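Local atomic coordinates of mandelate racemase/muconate lactonizing enzyme family protein (Azoarcus sp., PDB entry 2QDE), a protein that belongs to the mandelate racemase/muconate lactonizing enzyme family, pairing an enolase-like N-terminal domain with a TIM-barrel-like C-terminal domain that holds a barium ion. Residues L172-R183 with T208-L217. Sequence-based numbering, arbitrary orientation.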
# COMPACT_ATOMS: atom_id res chain seq x y z
N LEU A 172 -36.64 -6.72 -0.46
CA LEU A 172 -36.09 -7.16 0.83
C LEU A 172 -36.99 -8.11 1.62
O LEU A 172 -36.53 -9.11 2.17
CB LEU A 172 -35.76 -5.94 1.69
CG LEU A 172 -35.27 -6.19 3.12
CD1 LEU A 172 -34.02 -7.07 3.10
CD2 LEU A 172 -34.97 -4.84 3.78
N LYS A 173 -38.28 -7.79 1.68
CA LYS A 173 -39.23 -8.63 2.41
C LYS A 173 -39.34 -10.02 1.81
O LYS A 173 -39.42 -11.02 2.53
CB LYS A 173 -40.61 -7.96 2.42
CG LYS A 173 -40.62 -6.63 3.13
CD LYS A 173 -40.62 -6.80 4.65
CE LYS A 173 -42.00 -7.25 5.15
NZ LYS A 173 -42.14 -7.15 6.64
N ALA A 174 -39.36 -10.09 0.48
CA ALA A 174 -39.46 -11.36 -0.24
C ALA A 174 -38.22 -12.22 -0.00
O ALA A 174 -38.33 -13.43 0.20
CB ALA A 174 -39.64 -11.09 -1.73
N ASP A 175 -37.05 -11.59 -0.03
CA ASP A 175 -35.80 -12.32 0.21
C ASP A 175 -35.81 -12.88 1.63
O ASP A 175 -35.50 -14.06 1.84
CB ASP A 175 -34.58 -11.40 0.02
CG ASP A 175 -34.34 -11.03 -1.45
OD1 ASP A 175 -34.88 -11.71 -2.35
OD2 ASP A 175 -33.60 -10.05 -1.70
N ILE A 176 -36.16 -12.05 2.61
CA ILE A 176 -36.21 -12.50 4.00
C ILE A 176 -37.20 -13.65 4.17
O ILE A 176 -36.88 -14.67 4.78
CB ILE A 176 -36.65 -11.37 4.97
CG1 ILE A 176 -35.54 -10.33 5.11
CG2 ILE A 176 -37.00 -11.96 6.34
CD1 ILE A 176 -35.92 -9.13 5.96
N ALA A 177 -38.40 -13.48 3.62
CA ALA A 177 -39.45 -14.49 3.71
C ALA A 177 -39.01 -15.83 3.13
O ALA A 177 -39.24 -16.88 3.74
CB ALA A 177 -40.71 -13.99 3.00
N MET A 178 -38.39 -15.80 1.96
CA MET A 178 -37.93 -17.03 1.30
C MET A 178 -36.93 -17.78 2.18
O MET A 178 -37.12 -18.97 2.47
CB MET A 178 -37.29 -16.69 -0.05
CG MET A 178 -36.71 -17.88 -0.82
SD MET A 178 -35.96 -17.38 -2.42
CE MET A 178 -34.41 -16.66 -1.87
N VAL A 179 -35.87 -17.08 2.59
CA VAL A 179 -34.83 -17.68 3.42
C VAL A 179 -35.37 -18.11 4.78
O VAL A 179 -35.05 -19.19 5.27
CB VAL A 179 -33.65 -16.68 3.62
CG1 VAL A 179 -32.64 -17.23 4.62
CG2 VAL A 179 -32.96 -16.43 2.29
N ALA A 180 -36.20 -17.26 5.39
CA ALA A 180 -36.77 -17.58 6.69
C ALA A 180 -37.47 -18.94 6.64
O ALA A 180 -37.19 -19.82 7.45
CB ALA A 180 -37.76 -16.50 7.11
N GLU A 181 -38.38 -19.09 5.67
CA GLU A 181 -39.13 -20.33 5.51
C GLU A 181 -38.25 -21.54 5.18
O GLU A 181 -38.33 -22.58 5.84
CB GLU A 181 -40.19 -20.15 4.42
CG GLU A 181 -40.76 -21.47 3.88
CD GLU A 181 -41.64 -22.21 4.89
OE1 GLU A 181 -41.65 -21.82 6.08
OE2 GLU A 181 -42.31 -23.19 4.48
N VAL A 182 -37.41 -21.42 4.15
CA VAL A 182 -36.54 -22.52 3.77
C VAL A 182 -35.66 -22.99 4.94
O VAL A 182 -35.53 -24.19 5.18
CB VAL A 182 -35.64 -22.14 2.58
CG1 VAL A 182 -34.76 -23.31 2.19
CG2 VAL A 182 -36.51 -21.72 1.40
N ARG A 183 -35.08 -22.04 5.67
CA ARG A 183 -34.22 -22.37 6.81
C ARG A 183 -34.96 -23.17 7.89
O ARG A 183 -34.41 -24.13 8.44
CB ARG A 183 -33.67 -21.09 7.46
CG ARG A 183 -32.85 -21.32 8.74
CD ARG A 183 -31.35 -21.30 8.46
NE ARG A 183 -30.84 -22.61 8.10
CZ ARG A 183 -29.66 -22.83 7.54
NH1 ARG A 183 -28.83 -21.82 7.25
NH2 ARG A 183 -29.29 -24.07 7.26
N THR A 208 -29.35 -5.91 3.55
CA THR A 208 -29.95 -7.22 3.37
C THR A 208 -29.13 -8.33 4.00
O THR A 208 -29.67 -9.18 4.69
CB THR A 208 -30.16 -7.53 1.89
OG1 THR A 208 -30.92 -6.47 1.30
CG2 THR A 208 -30.91 -8.84 1.71
N ILE A 209 -27.82 -8.31 3.78
CA ILE A 209 -26.96 -9.34 4.35
C ILE A 209 -27.07 -9.33 5.87
O ILE A 209 -27.16 -10.38 6.50
CB ILE A 209 -25.50 -9.16 3.91
CG1 ILE A 209 -25.40 -9.32 2.39
CG2 ILE A 209 -24.61 -10.19 4.60
CD1 ILE A 209 -24.03 -9.08 1.82
N ARG A 210 -27.06 -8.14 6.46
CA ARG A 210 -27.17 -8.05 7.91
C ARG A 210 -28.54 -8.54 8.36
O ARG A 210 -28.67 -9.18 9.40
CB ARG A 210 -26.94 -6.60 8.37
CG ARG A 210 -25.46 -6.20 8.26
CD ARG A 210 -25.19 -4.80 8.80
NE ARG A 210 -23.75 -4.59 8.96
CZ ARG A 210 -23.21 -3.45 9.39
NH1 ARG A 210 -23.97 -2.42 9.70
NH2 ARG A 210 -21.89 -3.35 9.50
N ALA A 211 -29.56 -8.28 7.54
CA ALA A 211 -30.91 -8.71 7.86
C ALA A 211 -31.02 -10.24 7.77
O ALA A 211 -31.91 -10.83 8.36
CB ALA A 211 -31.90 -8.07 6.90
N LEU A 212 -30.10 -10.86 7.05
CA LEU A 212 -30.11 -12.31 6.88
C LEU A 212 -29.15 -13.07 7.78
O LEU A 212 -29.19 -14.30 7.82
CB LEU A 212 -29.81 -12.66 5.42
CG LEU A 212 -30.79 -12.16 4.35
CD1 LEU A 212 -30.30 -12.58 2.97
CD2 LEU A 212 -32.18 -12.73 4.62
N GLU A 213 -28.29 -12.36 8.51
CA GLU A 213 -27.32 -13.03 9.37
C GLU A 213 -27.92 -14.00 10.38
O GLU A 213 -27.29 -15.00 10.71
CB GLU A 213 -26.44 -11.98 10.08
CG GLU A 213 -25.60 -11.16 9.10
CD GLU A 213 -24.63 -10.18 9.77
OE1 GLU A 213 -25.02 -9.53 10.76
OE2 GLU A 213 -23.48 -10.06 9.28
N LYS A 214 -29.13 -13.73 10.86
CA LYS A 214 -29.75 -14.63 11.83
C LYS A 214 -30.09 -16.00 11.25
O LYS A 214 -30.36 -16.95 11.99
CB LYS A 214 -31.01 -13.98 12.43
CG LYS A 214 -32.20 -13.89 11.49
CD LYS A 214 -33.35 -13.16 12.17
CE LYS A 214 -32.98 -11.70 12.40
NZ LYS A 214 -33.87 -11.02 13.41
N TYR A 215 -30.07 -16.11 9.92
CA TYR A 215 -30.38 -17.37 9.26
C TYR A 215 -29.15 -18.23 8.97
O TYR A 215 -29.27 -19.33 8.44
CB TYR A 215 -31.17 -17.10 7.98
CG TYR A 215 -32.46 -16.37 8.25
CD1 TYR A 215 -33.46 -16.95 9.04
CD2 TYR A 215 -32.67 -15.08 7.77
CE1 TYR A 215 -34.62 -16.26 9.35
CE2 TYR A 215 -33.84 -14.37 8.07
CZ TYR A 215 -34.81 -14.97 8.87
OH TYR A 215 -35.96 -14.29 9.18
N ASN A 216 -27.98 -17.71 9.32
CA ASN A 216 -26.71 -18.41 9.14
C ASN A 216 -26.44 -19.02 7.77
O ASN A 216 -26.09 -20.19 7.66
CB ASN A 216 -26.57 -19.52 10.19
CG ASN A 216 -26.53 -18.97 11.59
OD1 ASN A 216 -27.48 -18.33 12.05
ND2 ASN A 216 -25.42 -19.21 12.29
N LEU A 217 -26.59 -18.22 6.73
CA LEU A 217 -26.32 -18.70 5.38
C LEU A 217 -24.83 -19.01 5.27
O LEU A 217 -23.99 -18.29 5.83
CB LEU A 217 -26.72 -17.62 4.36
CG LEU A 217 -28.19 -17.19 4.40
CD1 LEU A 217 -28.40 -15.94 3.55
CD2 LEU A 217 -29.07 -18.33 3.91
O HOH W 1 -32.97 -7.08 -0.91
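The hydroxyl of T208 meets L172 across the contact, with L172 CD1 3.6 Å from T208 OG1, and has two polar partners: a hydrogen bond to the carbonyl of Q204, one turn earlier in its own helix, and a water 3.1 Å from T208 OG1. That water donates to D175 OD2, bridging the two helices and giving the buried carboxylate a polar neighbour. Threonine suits the place because its methyl, CG2, also meets L172 CD1. One turn further along, the slim A211 lets I176 come close, and I176 CG1 packs 4.2 Å from L212 CD2, their branched chains meeting at a slant.

Y215 makes the broadest contact. With CG beside its backbone N (chi1 -59°), the ring lies across the 172-183 helix and takes A180 CA over one face, a CH-pi contact 4.1 Å from the ring centroid; K214 CG covers the opposite face. A180 is small enough to admit the ring, and its CB reaches Y215 OH at 3.5 Å. V179 CG1 touches both Y215 and L217, lying 3.7 Å from Y215 CB and 3.8 Å from L217 CD2. R183 bends at chi2 and chi3, bringing NH1 towards the Y215 carbonyl in the guanidinium plane, although the modelled place of that oxygen is uncertain. NH2 is held by the carbonyls of G187 and V190.

V179, L212 and L217 also rest on I194 of strand 192-195. Segments 172-183 and 208-212 run the same way over that strand, 28° apart, as neighbouring outer-layer helices do in successive beta-alpha units of a TIM-barrel-like domain.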